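Local coordinates for protein neurotrypsin (PDB 6H8M) that acts as a secreted, multidomain serine protease in neuronal plasticity, here represented by its third scavenger receptor cysteine-rich (SRCR) domain, at residues E20-N24 / I68-N72; D33-H39 / D71-G77; I43-Y49 / V103-Y107; E63-I68 / C95-D100. All blocks are in the same frame, centred on the assembly; numbering follows the deposited sequence.

Contact 1: residues E20-N24 / I68-N72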
# COMPACT_ATOMS: atom_id res chain seq x y z
N GLU A 20 0.73 2.29 5.39
CA GLU A 20 0.85 1.53 6.61
C GLU A 20 -0.52 0.94 6.94
O GLU A 20 -1.58 1.58 6.75
CB GLU A 20 1.46 2.37 7.74
CG GLU A 20 2.91 2.77 7.36
CD GLU A 20 3.83 3.34 8.39
OE1 GLU A 20 5.06 3.34 8.13
OE2 GLU A 20 3.28 3.76 9.41
N VAL A 21 -0.48 -0.28 7.48
CA VAL A 21 -1.70 -0.97 7.80
C VAL A 21 -1.58 -1.53 9.22
O VAL A 21 -0.48 -1.86 9.67
CB VAL A 21 -1.97 -2.10 6.81
CG1 VAL A 21 -1.93 -1.59 5.40
CG2 VAL A 21 -0.93 -3.21 6.96
N PHE A 22 -2.71 -1.58 9.94
CA PHE A 22 -2.70 -1.95 11.34
C PHE A 22 -3.26 -3.37 11.46
O PHE A 22 -4.41 -3.61 11.13
CB PHE A 22 -3.55 -1.01 12.18
CG PHE A 22 -3.42 -1.24 13.67
CD1 PHE A 22 -2.35 -0.68 14.35
CD2 PHE A 22 -4.29 -2.07 14.38
CE1 PHE A 22 -2.20 -0.88 15.71
CE2 PHE A 22 -4.13 -2.28 15.74
CZ PHE A 22 -3.09 -1.69 16.40
N VAL A 23 -2.39 -4.29 11.86
CA VAL A 23 -2.64 -5.75 11.86
C VAL A 23 -1.95 -6.31 13.10
O VAL A 23 -0.83 -5.94 13.37
CB VAL A 23 -2.03 -6.39 10.61
CG1 VAL A 23 -2.26 -7.89 10.55
CG2 VAL A 23 -2.59 -5.80 9.33
N ASN A 24 -2.59 -7.24 13.83
CA ASN A 24 -1.93 -7.91 14.93
C ASN A 24 -1.33 -6.92 15.92
O ASN A 24 -0.22 -7.10 16.38
CB ASN A 24 -0.88 -8.87 14.36
CG ASN A 24 -1.55 -10.08 13.72
OD1 ASN A 24 -2.64 -10.43 14.11
ND2 ASN A 24 -0.92 -10.65 12.72
N ILE A 68 6.58 -6.00 8.34
CA ILE A 68 6.06 -5.96 6.97
C ILE A 68 4.89 -6.92 6.93
O ILE A 68 5.06 -8.11 7.05
CB ILE A 68 7.14 -6.28 5.95
CG1 ILE A 68 8.34 -5.35 6.15
CG2 ILE A 68 6.58 -6.23 4.53
CD1 ILE A 68 9.50 -5.71 5.23
N HIS A 69 3.69 -6.38 6.95
CA HIS A 69 2.49 -7.18 7.22
C HIS A 69 2.07 -7.99 6.00
O HIS A 69 1.46 -9.09 6.20
CB HIS A 69 1.33 -6.32 7.66
CG HIS A 69 1.42 -5.86 9.06
ND1 HIS A 69 1.75 -6.72 10.06
CD2 HIS A 69 1.12 -4.67 9.63
CE1 HIS A 69 1.68 -6.09 11.22
NE2 HIS A 69 1.29 -4.79 10.98
N MET A 70 2.27 -7.46 4.79
CA MET A 70 1.78 -8.16 3.61
C MET A 70 2.87 -8.08 2.54
O MET A 70 3.57 -7.05 2.44
CB MET A 70 0.46 -7.56 3.07
CG MET A 70 -0.55 -7.26 4.15
SD MET A 70 -2.00 -6.27 3.60
CE MET A 70 -3.12 -6.56 4.96
N ASP A 71 3.00 -9.17 1.80
CA ASP A 71 4.16 -9.54 0.94
C ASP A 71 3.74 -9.56 -0.52
O ASP A 71 4.52 -9.06 -1.38
CB ASP A 71 4.70 -10.94 1.22
CG ASP A 71 5.55 -11.08 2.48
OD1 ASP A 71 6.55 -10.31 2.59
OD2 ASP A 71 5.19 -11.93 3.34
N ASN A 72 2.55 -10.09 -0.82
CA ASN A 72 2.11 -10.22 -2.19
C ASN A 72 0.60 -10.15 -2.27
O ASN A 72 -0.07 -11.17 -2.32
CB ASN A 72 2.54 -11.55 -2.83
CG ASN A 72 3.57 -11.35 -3.91
OD1 ASN A 72 3.23 -11.14 -5.07
ND2 ASN A 72 4.84 -11.42 -3.52
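Val23 lays its CB over the middle of the His69 imidazole, 3.6 Å from the ring centroid and only 4° off the ring normal, a CH-pi contact. Its CG2 leans over the same ring toward CD2 and CG. Val21 meets the ring from another side: its carbonyl O sits at the ring edge, near the plane, 3.2 Å from His69 CD2, while its CG2 lies 3.7 Å from that same carbon. The ring gets there because CG is anti to the carbonyl carbon of His69 (chi1 -76°), which carries the imidazole across to the two valines. No hydrogen bond links 20-24 to 68-72; the ring's NE2 bonds instead to the carbonyl O of Gln26, and that bond helps fix how the ring is turned. Met70 adds a lighter touch, with its methyl CE 4.5 Å from CG2 of both valines. This is packing within the mixed sheet of this SRCR domain. Strands 18-23 and 68-74 are not neighbours there: 26-30 runs between them, pairing with Val21 through Gly28 and with His69 through Thr29. The short segments are almost perpendicular, at 84°, with Ile6 of strand 6-10 and Leu82 of a loop also packing on Val21.

Contact 2: residues D33-H39 / D71-G77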
# COMPACT_ATOMS: atom_id res chain seq x y z
N ASP A 33 6.41 -5.96 -3.97
CA ASP A 33 6.49 -7.02 -4.94
C ASP A 33 5.08 -7.17 -5.54
O ASP A 33 4.09 -7.43 -4.81
CB ASP A 33 6.92 -8.32 -4.26
CG ASP A 33 7.36 -9.30 -5.33
OD1 ASP A 33 8.29 -8.95 -6.10
OD2 ASP A 33 6.66 -10.28 -5.49
N GLY A 34 4.99 -6.97 -6.84
CA GLY A 34 3.68 -7.05 -7.49
C GLY A 34 2.79 -5.83 -7.27
O GLY A 34 1.62 -5.91 -7.61
N TRP A 35 3.28 -4.73 -6.66
CA TRP A 35 2.47 -3.59 -6.32
C TRP A 35 2.36 -2.68 -7.57
O TRP A 35 3.38 -2.35 -8.15
CB TRP A 35 3.07 -2.82 -5.12
CG TRP A 35 2.27 -1.68 -4.56
CD1 TRP A 35 2.49 -0.34 -4.79
CD2 TRP A 35 1.24 -1.74 -3.54
NE1 TRP A 35 1.59 0.38 -4.06
CE2 TRP A 35 0.83 -0.43 -3.29
CE3 TRP A 35 0.61 -2.79 -2.88
CZ2 TRP A 35 -0.15 -0.11 -2.35
CZ3 TRP A 35 -0.38 -2.49 -1.99
CH2 TRP A 35 -0.80 -1.18 -1.76
N THR A 36 1.13 -2.39 -7.99
CA THR A 36 0.90 -1.61 -9.23
C THR A 36 -0.17 -0.54 -8.97
O THR A 36 -0.59 -0.39 -7.81
CB THR A 36 0.42 -2.52 -10.36
OG1 THR A 36 -0.91 -2.94 -10.06
CG2 THR A 36 1.31 -3.74 -10.54
N ASP A 37 -0.61 0.12 -10.04
CA ASP A 37 -1.67 1.16 -9.98
C ASP A 37 -2.99 0.57 -9.47
O ASP A 37 -3.76 1.32 -8.86
CB ASP A 37 -1.76 1.95 -11.29
CG ASP A 37 -0.52 2.80 -11.56
OD1 ASP A 37 0.38 2.81 -10.71
OD2 ASP A 37 -0.48 3.44 -12.63
N LYS A 38 -3.28 -0.70 -9.77
CA LYS A 38 -4.51 -1.36 -9.26
C LYS A 38 -4.47 -1.36 -7.73
O LYS A 38 -5.50 -1.01 -7.13
CB LYS A 38 -4.60 -2.78 -9.82
CG LYS A 38 -4.64 -2.89 -11.34
CD LYS A 38 -4.81 -4.31 -11.84
CE LYS A 38 -5.10 -4.39 -13.32
NZ LYS A 38 -3.88 -4.16 -14.13
N HIS A 39 -3.33 -1.70 -7.11
CA HIS A 39 -3.24 -1.61 -5.67
C HIS A 39 -3.46 -0.19 -5.17
O HIS A 39 -4.16 0.03 -4.15
CB HIS A 39 -1.89 -2.19 -5.20
CG HIS A 39 -1.68 -3.59 -5.65
ND1 HIS A 39 -1.25 -3.90 -6.93
CD2 HIS A 39 -1.81 -4.76 -4.99
CE1 HIS A 39 -1.25 -5.23 -7.09
NE2 HIS A 39 -1.55 -5.79 -5.90
N ASP A 71 3.00 -9.17 1.80
CA ASP A 71 4.16 -9.54 0.94
C ASP A 71 3.74 -9.56 -0.52
O ASP A 71 4.52 -9.06 -1.38
CB ASP A 71 4.70 -10.94 1.22
CG ASP A 71 5.55 -11.08 2.48
OD1 ASP A 71 6.55 -10.31 2.59
OD2 ASP A 71 5.19 -11.93 3.34
N ASN A 72 2.55 -10.09 -0.82
CA ASN A 72 2.11 -10.22 -2.19
C ASN A 72 0.60 -10.15 -2.27
O ASN A 72 -0.07 -11.17 -2.32
CB ASN A 72 2.54 -11.55 -2.83
CG ASN A 72 3.57 -11.35 -3.91
OD1 ASN A 72 3.23 -11.14 -5.07
ND2 ASN A 72 4.84 -11.42 -3.52
N VAL A 73 0.10 -8.94 -2.38
CA VAL A 73 -1.31 -8.68 -2.46
C VAL A 73 -1.69 -8.79 -3.94
O VAL A 73 -0.91 -8.25 -4.74
CB VAL A 73 -1.59 -7.27 -1.91
CG1 VAL A 73 -3.06 -6.91 -1.94
CG2 VAL A 73 -1.04 -7.09 -0.50
N LYS A 74 -2.80 -9.47 -4.28
CA LYS A 74 -3.38 -9.48 -5.62
C LYS A 74 -4.69 -8.68 -5.59
O LYS A 74 -5.55 -8.96 -4.81
CB LYS A 74 -3.67 -10.90 -6.12
CG LYS A 74 -4.01 -11.00 -7.61
CD LYS A 74 -4.03 -12.43 -8.16
CE LYS A 74 -4.55 -12.50 -9.57
NZ LYS A 74 -4.19 -13.78 -10.24
N CYS A 75 -4.76 -7.62 -6.38
CA CYS A 75 -5.93 -6.73 -6.47
C CYS A 75 -6.35 -6.75 -7.95
O CYS A 75 -5.49 -6.70 -8.85
CB CYS A 75 -5.59 -5.29 -6.03
SG CYS A 75 -5.35 -5.03 -4.22
N THR A 76 -7.66 -6.76 -8.23
CA THR A 76 -8.15 -6.43 -9.59
C THR A 76 -8.04 -4.92 -9.86
O THR A 76 -7.85 -4.55 -10.99
CB THR A 76 -9.62 -6.85 -9.76
OG1 THR A 76 -10.37 -5.92 -8.97
CG2 THR A 76 -9.86 -8.30 -9.40
N GLY A 77 -8.10 -4.07 -8.80
CA GLY A 77 -8.17 -2.63 -8.97
C GLY A 77 -9.53 -2.05 -8.68
O GLY A 77 -9.67 -0.83 -8.47
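A capping box opens helix 37-46 of this SRCR domain, and its histidine also ties the helix start to the end of strand 68-74. Thr36 is the N-cap: its OG1 accepts from Lys38 N, and its own N donates to His39 ND1 over 3.0 Å. With ND1 used as acceptor there, NE2 on the other side of the ring donates to Val73 O at 2.8 Å, coming from above that carbonyl's plane. The ring is sandwiched, with Trp35 CA over one face and Cys75 CB over the other, 4.1 Å from the ring centroid; Cys75 SG, disulfide-bonded to Cys85, lies obliquely to the ring. A leucine in place of His39 would probably leave Val73 O without this donor and Thr36 N without its side-chain acceptor, loosening the tie between helix start and strand. Further along, Lys38 lays its CD 3.2 Å from Thr76 O before the chain bends at chi4, and its CB rests 3.7 Å from Gly77 CA. At the other end, Asp33 swings CG anti to its N (chi1 -165°), and its OD2 takes the 2.9 Å bond from Asn72 ND2 on the anti lone pair, the carboxylate and amide planes 69° apart.

Contact 3: residues I43-Y49 / V103-Y107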
# COMPACT_ATOMS: atom_id res chain seq x y z
N ILE A 43 -6.21 1.24 -2.36
CA ILE A 43 -5.87 2.01 -1.15
C ILE A 43 -6.55 3.37 -1.16
O ILE A 43 -7.14 3.80 -0.13
CB ILE A 43 -4.34 2.16 -1.08
CG1 ILE A 43 -3.64 0.81 -0.89
CG2 ILE A 43 -3.97 3.16 0.03
CD1 ILE A 43 -4.01 0.10 0.37
N CYS A 44 -6.42 4.09 -2.28
CA CYS A 44 -6.97 5.40 -2.40
C CYS A 44 -8.51 5.42 -2.28
O CYS A 44 -9.09 6.30 -1.59
CB CYS A 44 -6.49 6.04 -3.70
SG CYS A 44 -4.69 6.35 -3.66
N ARG A 45 -9.16 4.39 -2.85
CA ARG A 45 -10.62 4.20 -2.74
C ARG A 45 -11.02 4.03 -1.27
O ARG A 45 -11.92 4.67 -0.80
CB ARG A 45 -11.09 3.06 -3.65
CG ARG A 45 -12.61 2.87 -3.70
CD ARG A 45 -13.05 1.84 -4.76
NE ARG A 45 -12.61 2.14 -6.11
CZ ARG A 45 -11.68 1.47 -6.79
NH1 ARG A 45 -11.11 0.37 -6.30
NH2 ARG A 45 -11.30 1.93 -7.97
N GLN A 46 -10.32 3.17 -0.53
CA GLN A 46 -10.63 2.94 0.84
C GLN A 46 -10.48 4.24 1.66
O GLN A 46 -11.27 4.45 2.60
CB GLN A 46 -9.82 1.80 1.43
CG GLN A 46 -10.29 1.43 2.84
CD GLN A 46 -9.44 0.46 3.60
OE1 GLN A 46 -8.88 -0.48 3.07
NE2 GLN A 46 -9.49 0.57 4.91
N LEU A 47 -9.49 5.06 1.32
CA LEU A 47 -9.26 6.33 2.00
C LEU A 47 -10.26 7.42 1.61
O LEU A 47 -10.25 8.48 2.21
CB LEU A 47 -7.83 6.77 1.66
CG LEU A 47 -6.70 6.01 2.34
CD1 LEU A 47 -5.35 6.45 1.76
CD2 LEU A 47 -6.73 6.23 3.84
N GLY A 48 -11.10 7.14 0.63
CA GLY A 48 -12.18 8.05 0.27
C GLY A 48 -11.87 8.95 -0.90
O GLY A 48 -12.69 9.79 -1.20
N TYR A 49 -10.78 8.68 -1.65
CA TYR A 49 -10.44 9.42 -2.83
C TYR A 49 -11.06 8.70 -4.04
O TYR A 49 -11.22 7.50 -4.04
CB TYR A 49 -8.93 9.59 -2.97
CG TYR A 49 -8.33 10.31 -1.80
CD1 TYR A 49 -8.73 11.60 -1.52
CD2 TYR A 49 -7.57 9.65 -0.86
CE1 TYR A 49 -8.30 12.25 -0.37
CE2 TYR A 49 -7.08 10.30 0.26
CZ TYR A 49 -7.48 11.59 0.52
OH TYR A 49 -6.99 12.24 1.61
N VAL A 103 1.68 5.18 -2.44
CA VAL A 103 0.68 5.61 -3.37
C VAL A 103 0.71 7.14 -3.50
O VAL A 103 1.12 7.80 -2.55
CB VAL A 103 -0.73 5.18 -2.95
CG1 VAL A 103 -0.81 3.66 -2.76
CG2 VAL A 103 -1.21 5.88 -1.71
N ILE A 104 0.14 7.62 -4.62
CA ILE A 104 -0.39 8.94 -4.78
C ILE A 104 -1.85 8.85 -5.18
O ILE A 104 -2.14 8.33 -6.23
CB ILE A 104 0.39 9.72 -5.83
CG1 ILE A 104 1.86 9.81 -5.45
CG2 ILE A 104 -0.23 11.12 -5.99
CD1 ILE A 104 2.68 10.35 -6.54
N CYS A 105 -2.75 9.39 -4.35
CA CYS A 105 -4.16 9.44 -4.65
C CYS A 105 -4.53 10.78 -5.31
O CYS A 105 -3.90 11.78 -5.08
CB CYS A 105 -4.99 9.29 -3.39
SG CYS A 105 -4.55 7.88 -2.32
N ASP A 106 -5.55 10.72 -6.19
CA ASP A 106 -6.03 11.89 -6.92
C ASP A 106 -4.85 12.52 -7.67
O ASP A 106 -4.60 13.73 -7.63
CB ASP A 106 -6.75 12.88 -6.00
CG ASP A 106 -8.15 12.43 -5.59
OD1 ASP A 106 -8.54 11.25 -5.91
OD2 ASP A 106 -8.78 13.20 -4.88
N TYR A 107 -4.11 11.66 -8.39
CA TYR A 107 -2.90 12.05 -9.07
C TYR A 107 -3.28 13.03 -10.19
O TYR A 107 -4.24 12.78 -10.89
CB TYR A 107 -2.20 10.81 -9.62
CG TYR A 107 -0.98 11.15 -10.44
CD1 TYR A 107 0.27 11.27 -9.85
CD2 TYR A 107 -1.10 11.37 -11.81
CE1 TYR A 107 1.39 11.61 -10.61
CE2 TYR A 107 -0.01 11.74 -12.57
CZ TYR A 107 1.24 11.82 -11.97
OH TYR A 107 2.31 12.15 -12.73
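A disulfide joins the last turns of helix 37-46 to the end of strand 102-105: Cys44 SG and Cys105 SG are 2.0 Å apart, with a chi3 of -81°. Both cysteines hold SG anti to their carbonyl carbons, and that turns the two sulfurs to face each other between helix and strand. Apolar groups close round the bridge. Val103 CG2 lies 4.0 Å from Cys44 SG, Val103 CG1 meets Ile43 CB one residue earlier on the helix, and Leu47 CD1 approaches Cys105 SG from the helix end. The helix finishes in a Schellman motif: Gly48 takes positive phi, its N bonding to Arg45 O while Tyr49 N reaches back to Cys44 O. Such a disulfide between the helix and the C-terminal strand is a hallmark of the SRCR fold, and here the turn after the helix brings Tyr49 alongside it. The tyrosine ring sets CD2 3.6 Å from Cys105 CB, with Cys105 SG lying obliquely to the ring. Asp106 crosses Tyr49 at about a right angle, carboxylate and ring planes 77° apart, its OD1 3.4 Å from Tyr49 CB and its OD2 3.7 Å from Tyr49 CD1. Those oxygens have their polar partners beyond the contact: OD1 accepts from Gly51 N, and OD2 makes a salt bridge with Lys15. Replacing Asp106 by an alanine would probably leave Lys15 without this counter-charge and Gly51 N without its acceptor, and would uncover one flank of Tyr49. On strand 18-23, Val19 packs on both Ile43 and Val103.

Contact 4: residues E63-I68 / C95-D100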
# COMPACT_ATOMS: atom_id res chain seq x y z
N GLU A 63 11.59 4.64 4.14
CA GLU A 63 11.39 3.30 4.65
C GLU A 63 10.52 3.38 5.87
O GLU A 63 10.73 4.23 6.74
CB GLU A 63 12.72 2.60 4.97
CG GLU A 63 13.59 2.40 3.72
CD GLU A 63 14.83 1.54 3.93
OE1 GLU A 63 14.88 0.91 4.98
OE2 GLU A 63 15.65 1.40 2.98
N GLY A 64 9.70 2.36 6.06
CA GLY A 64 8.95 2.24 7.34
C GLY A 64 9.78 1.42 8.34
O GLY A 64 10.95 1.15 8.07
N LYS A 65 9.23 1.22 9.51
CA LYS A 65 9.93 0.37 10.50
C LYS A 65 8.92 -0.64 11.05
O LYS A 65 7.72 -0.52 10.77
CB LYS A 65 10.61 1.23 11.56
CG LYS A 65 9.73 2.22 12.28
CD LYS A 65 10.54 3.41 12.80
CE LYS A 65 9.68 4.59 13.22
NZ LYS A 65 8.44 4.16 13.93
N GLY A 66 9.40 -1.62 11.81
CA GLY A 66 8.44 -2.59 12.36
C GLY A 66 8.04 -3.64 11.32
O GLY A 66 8.84 -3.94 10.45
N PRO A 67 6.88 -4.32 11.48
CA PRO A 67 6.57 -5.47 10.66
C PRO A 67 6.29 -5.08 9.22
O PRO A 67 5.81 -3.96 8.97
CB PRO A 67 5.33 -6.12 11.29
CG PRO A 67 5.03 -5.31 12.51
CD PRO A 67 5.89 -4.07 12.53
N ILE A 68 6.58 -6.00 8.34
CA ILE A 68 6.06 -5.96 6.97
C ILE A 68 4.89 -6.92 6.93
O ILE A 68 5.06 -8.11 7.05
CB ILE A 68 7.14 -6.28 5.95
CG1 ILE A 68 8.34 -5.35 6.15
CG2 ILE A 68 6.58 -6.23 4.53
CD1 ILE A 68 9.50 -5.71 5.23
N CYS A 95 11.20 -9.97 2.02
CA CYS A 95 11.04 -8.52 1.80
C CYS A 95 11.78 -7.70 2.86
O CYS A 95 11.90 -8.12 3.96
CB CYS A 95 9.56 -8.13 1.75
SG CYS A 95 8.80 -8.54 0.15
N ARG A 96 12.24 -6.48 2.52
CA ARG A 96 12.93 -5.56 3.43
C ARG A 96 12.21 -4.22 3.31
O ARG A 96 11.45 -4.03 2.33
CB ARG A 96 14.41 -5.39 3.07
CG ARG A 96 15.26 -6.67 3.04
CD ARG A 96 16.77 -6.46 3.02
NE ARG A 96 17.20 -5.98 4.33
CZ ARG A 96 18.37 -6.22 4.94
NH1 ARG A 96 19.29 -6.99 4.38
NH2 ARG A 96 18.60 -5.67 6.12
N HIS A 97 12.45 -3.33 4.28
CA HIS A 97 11.76 -2.02 4.28
C HIS A 97 12.15 -1.14 3.09
O HIS A 97 11.43 -0.21 2.72
CB HIS A 97 11.92 -1.32 5.64
CG HIS A 97 11.01 -1.84 6.70
ND1 HIS A 97 9.64 -1.65 6.64
CD2 HIS A 97 11.26 -2.56 7.82
CE1 HIS A 97 9.09 -2.23 7.71
NE2 HIS A 97 10.06 -2.78 8.45
N SER A 98 13.28 -1.44 2.47
CA SER A 98 13.70 -0.77 1.24
C SER A 98 12.71 -1.01 0.08
O SER A 98 12.78 -0.30 -0.89
CB SER A 98 15.10 -1.19 0.90
OG SER A 98 15.18 -2.58 0.73
N GLU A 99 11.78 -1.97 0.21
CA GLU A 99 10.77 -2.32 -0.81
C GLU A 99 9.36 -1.89 -0.37
O GLU A 99 8.36 -2.28 -1.01
CB GLU A 99 10.80 -3.84 -1.06
CG GLU A 99 12.13 -4.34 -1.62
CD GLU A 99 12.33 -5.83 -1.41
OE1 GLU A 99 12.63 -6.24 -0.29
OE2 GLU A 99 12.14 -6.59 -2.37
N ASP A 100 9.25 -1.04 0.64
CA ASP A 100 7.94 -0.61 1.15
C ASP A 100 7.15 0.11 0.06
O ASP A 100 7.70 0.96 -0.69
CB ASP A 100 8.07 0.29 2.37
CG ASP A 100 8.40 -0.48 3.66
OD1 ASP A 100 8.25 -1.74 3.69
OD2 ASP A 100 8.76 0.19 4.65
O HOH W 1 15.60 -1.86 4.60
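Asp100 OD2 is gripped by two donors at the meeting of two loops of the SRCR fold, the one leading into strand 68-74 and the one before strand 102-105. Gly64 N reaches it over 2.8 Å, nearly along the C-O bond, and His97 ND1 donates to it over 2.8 Å, using the syn lone pair and staying in the ring plane. The other oxygen, OD1, bonds to Thr29 OG1 on strand 26-30, so the carboxylate is anchored at both ends. From the other nitrogen of the ring, NE2 donates to Gly66 O; this 2.6 Å bond is in plane for the imidazole but comes from above the carbonyl plane of Gly66. With both nitrogens donating, the ring is probably protonated, its positive charge offset by Asp100. His97 is thus held by its edge at two points and packed on both faces. Gly64 O and Lys65 CA lie over one face, the oxygen 3.3 Å above the ring plane; Ile68 CG1 covers the opposite face, 3.6 Å from CE1. Ile68 gets there with CG1 anti to its carbonyl carbon (chi1 -55°), and its extended CD1 continues to Cys95 O and Arg96 C. Cys95 itself is tied by a disulfide to Cys31, which fastens this loop near strand 26-30. On the outer side, Glu63 runs its CG along His97 O and brings OE2 to 3.4 Å from Ser98 CB. A water finishes this edge: it donates to Glu63 OE1 over 2.9 Å and accepts a weak bond from Ser98 N.

In the fold
All four contacts belong to one compact SRCR domain that ties together residues far apart in sequence. Contacts 1 and 2 follow each other along strand 68-74, sharing Asp71 and Asn72, with centres about 13 Å apart. Contacts 2 and 3 use successive parts of helix 37-46 and touch where Trp35 packs on Ile43 and Val103. Contact 4 shares Ile68 with contact 1, centres about 10 Å apart, and lies across the chain's centre from contact 3, with their centres about 21 Å apart. In sequence the segments of contacts 1 and 3 alternate, as do those of 2 and 3, and both segments of contact 4 come between those of contact 3, so mixed sheet, helix and C-terminal strand are interlocked.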